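PDB 4J8L: uncharacterized protein YhfS from Escherichia coli, which is of unknown function but carries covalently attached pyridoxal phosphate and may have cysteine synthase activity. Local coordinates for residues A258-G263 / T349-L354. Numbering follows the deposited sequence.
Sequences ALLNGG and TVLRIL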
ATOM      1  N   ALA A 258       2.328 -16.002 -17.516  1.00 20.52           N
ATOM      2  CA  ALA A 258       2.744 -17.229 -18.192  1.00 21.57           C
ATOM      3  C   ALA A 258       2.173 -17.324 -19.607  1.00 23.86           C
ATOM      4  O   ALA A 258       2.883 -17.697 -20.548  1.00 24.23           O
ATOM      5  CB  ALA A 258       2.351 -18.457 -17.372  1.00 18.83           C
ATOM      6  N   LEU A 259       0.894 -16.991 -19.753  1.00 22.03           N
ATOM      7  CA  LEU A 259       0.251 -17.021 -21.064  1.00 17.47           C
ATOM      8  C   LEU A 259       0.915 -16.043 -22.035  1.00 21.27           C
ATOM      9  O   LEU A 259       1.175 -16.391 -23.187  1.00 24.91           O
ATOM     10  CB  LEU A 259      -1.245 -16.723 -20.941  1.00 18.69           C
ATOM     11  CG  LEU A 259      -2.099 -17.820 -20.298  1.00 21.67           C
ATOM     12  CD1 LEU A 259      -3.455 -17.273 -19.872  1.00 22.74           C
ATOM     13  CD2 LEU A 259      -2.255 -18.984 -21.269  1.00 23.83           C
ATOM     14  N   LEU A 260       1.202 -14.831 -21.568  1.00 22.15           N
ATOM     15  CA  LEU A 260       1.845 -13.834 -22.418  1.00 23.45           C
ATOM     16  C   LEU A 260       3.255 -14.265 -22.795  1.00 26.10           C
ATOM     17  O   LEU A 260       3.665 -14.131 -23.948  1.00 27.53           O
ATOM     18  CB  LEU A 260       1.884 -12.471 -21.730  1.00 21.89           C
ATOM     19  CG  LEU A 260       0.523 -11.799 -21.573  1.00 22.70           C
ATOM     20  CD1 LEU A 260       0.628 -10.528 -20.731  1.00 24.35           C
ATOM     21  CD2 LEU A 260      -0.067 -11.503 -22.945  1.00 25.36           C
ATOM     22  N   ASN A 261       3.993 -14.789 -21.820  1.00 29.45           N
ATOM     23  CA  ASN A 261       5.342 -15.286 -22.080  1.00 23.85           C
ATOM     24  C   ASN A 261       5.343 -16.490 -23.022  1.00 27.14           C
ATOM     25  O   ASN A 261       6.348 -16.778 -23.675  1.00 32.17           O
ATOM     26  CB  ASN A 261       6.059 -15.632 -20.775  1.00 26.67           C
ATOM     27  CG  ASN A 261       6.634 -14.409 -20.087  1.00 27.70           C
ATOM     28  OD1 ASN A 261       6.815 -13.366 -20.711  1.00 33.84           O
ATOM     29  ND2 ASN A 261       6.929 -14.534 -18.800  1.00 29.36           N
ATOM     30  N   GLY A 262       4.216 -17.190 -23.077  1.00 30.82           N
ATOM     31  CA  GLY A 262       4.067 -18.339 -23.948  1.00 28.73           C
ATOM     32  C   GLY A 262       3.643 -17.958 -25.350  1.00 28.00           C
ATOM     33  O   GLY A 262       3.511 -18.818 -26.216  1.00 33.49           O
ATOM     34  N   GLY A 263       3.424 -16.667 -25.576  1.00 27.90           N
ATOM     35  CA  GLY A 263       3.124 -16.168 -26.906  1.00 30.88           C
ATOM     36  C   GLY A 263       1.651 -16.083 -27.253  1.00 28.60           C
ATOM     37  O   GLY A 263       1.289 -16.117 -28.427  1.00 30.09           O
ATOM     38  N   THR A 349     -10.213 -12.970 -19.341  1.00 18.60           N
ATOM     39  CA  THR A 349     -10.838 -11.683 -19.634  1.00 19.10           C
ATOM     40  C   THR A 349      -9.793 -10.643 -20.034  1.00 20.27           C
ATOM     41  O   THR A 349      -9.975  -9.907 -21.000  1.00 18.56           O
ATOM     42  CB  THR A 349     -11.648 -11.168 -18.426  1.00 16.87           C
ATOM     43  OG1 THR A 349     -12.813 -11.984 -18.262  1.00 17.52           O
ATOM     44  CG2 THR A 349     -12.082  -9.718 -18.612  1.00 17.76           C
ATOM     45  N   VAL A 350      -8.692 -10.580 -19.293  1.00 16.90           N
ATOM     46  CA  VAL A 350      -7.650  -9.609 -19.615  1.00 16.24           C
ATOM     47  C   VAL A 350      -7.061  -9.908 -20.989  1.00 18.77           C
ATOM     48  O   VAL A 350      -6.858  -8.995 -21.806  1.00 20.05           O
ATOM     49  CB  VAL A 350      -6.537  -9.591 -18.549  1.00 16.58           C
ATOM     50  CG1 VAL A 350      -5.371  -8.711 -19.000  1.00 16.94           C
ATOM     51  CG2 VAL A 350      -7.096  -9.090 -17.218  1.00 18.38           C
ATOM     52  N   LEU A 351      -6.820 -11.188 -21.256  1.00 18.72           N
ATOM     53  CA  LEU A 351      -6.263 -11.607 -22.544  1.00 19.96           C
ATOM     54  C   LEU A 351      -7.222 -11.271 -23.685  1.00 22.39           C
ATOM     55  O   LEU A 351      -6.798 -10.802 -24.747  1.00 22.11           O
ATOM     56  CB  LEU A 351      -5.953 -13.105 -22.518  1.00 22.00           C
ATOM     57  CG  LEU A 351      -5.091 -13.747 -23.594  1.00 32.21           C
ATOM     58  CD1 LEU A 351      -3.682 -13.190 -23.522  1.00 29.60           C
ATOM     59  CD2 LEU A 351      -5.080 -15.251 -23.390  1.00 32.71           C
ATOM     60  N   ARG A 352      -8.513 -11.502 -23.460  1.00 19.48           N
ATOM     61  CA  ARG A 352      -9.513 -11.208 -24.474  1.00 21.46           C
ATOM     62  C   ARG A 352      -9.579  -9.713 -24.772  1.00 23.70           C
ATOM     63  O   ARG A 352      -9.597  -9.299 -25.927  1.00 22.46           O
ATOM     64  CB  ARG A 352     -10.892 -11.719 -24.055  1.00 17.95           C
ATOM     65  CG  ARG A 352     -11.990 -11.407 -25.083  1.00 19.88           C
ATOM     66  CD  ARG A 352     -13.373 -11.879 -24.620  1.00 22.05           C
ATOM     67  NE  ARG A 352     -13.792 -11.251 -23.364  1.00 22.87           N
ATOM     68  CZ  ARG A 352     -14.186  -9.986 -23.254  1.00 22.36           C
ATOM     69  NH1 ARG A 352     -14.205  -9.197 -24.326  1.00 19.35           N
ATOM     70  NH2 ARG A 352     -14.539  -9.499 -22.067  1.00 22.60           N
ATOM     71  N   ILE A 353      -9.622  -8.898 -23.725  1.00 19.27           N
ATOM     72  CA  ILE A 353      -9.670  -7.456 -23.925  1.00 17.64           C
ATOM     73  C   ILE A 353      -8.413  -6.989 -24.657  1.00 17.28           C
ATOM     74  O   ILE A 353      -8.480  -6.156 -25.572  1.00 19.26           O
ATOM     75  CB  ILE A 353      -9.833  -6.702 -22.583  1.00 14.84           C
ATOM     76  CG1 ILE A 353     -11.214  -6.987 -21.991  1.00 17.42           C
ATOM     77  CG2 ILE A 353      -9.660  -5.204 -22.791  1.00 20.11           C
ATOM     78  CD1 ILE A 353     -11.368  -6.442 -20.569  1.00 21.97           C
ATOM     79  N   LEU A 354      -7.264  -7.541 -24.272  1.00 17.22           N
ATOM     80  CA  LEU A 354      -6.007  -7.225 -24.959  1.00 19.78           C
ATOM     81  C   LEU A 354      -6.075  -7.557 -26.448  1.00 23.55           C
ATOM     82  O   LEU A 354      -5.739  -6.722 -27.295  1.00 22.86           O
ATOM     83  CB  LEU A 354      -4.849  -7.998 -24.335  1.00 24.11           C
ATOM     84  CG  LEU A 354      -3.884  -7.236 -23.436  1.00 35.66           C
ATOM     85  CD1 LEU A 354      -2.755  -8.154 -23.008  1.00 38.86           C
ATOM     86  CD2 LEU A 354      -3.341  -6.014 -24.164  1.00 29.81           C
TER
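L351 reaches across from helix 347-360 to meet both L259 and L260 at the end of the long helix 229-261, a helix-helix contact in the C-terminal domain of this fold-type I PLP-dependent protein, where the two helices lie against the four-stranded antiparallel sheet. The two methyls of L351 divide between the neighbouring leucines: CD1 meets CD2 of L260 at 4.0 Å, whereas CD2 comes within 4.4 Å of CD1 of L259. Chi1 of -166° sets CG of L351 opposite the backbone N, and the side chain runs toward helix 229-261, where it and that of L260 pass alongside each other, pointing in opposite senses. L260 leaves its helix at a slant to the partner, but its extended side chain (chi2 173°) brings CD2 nearer, and this methyl also touches L354. Contact between the segments is purely apolar and rests on methyl groups, with the backbones well apart: the closest CA atoms, those of L260 and L351, are 8.4 Å from each other. Strand 279-285 touches both sides, L281 and V283 packing on L260 and F285 on L354, while V265 in the following loop touches both L260 and L351. Just beyond L260, helix 229-261 ends in a Schellman motif, in which G263 adopts positive phi (92°) and its N donates to O of L260 at 3.0 Å. On the sheet side, the last link across the helices is the methyl pair L260 CD2 and L354 CD1, 4.3 Å apart.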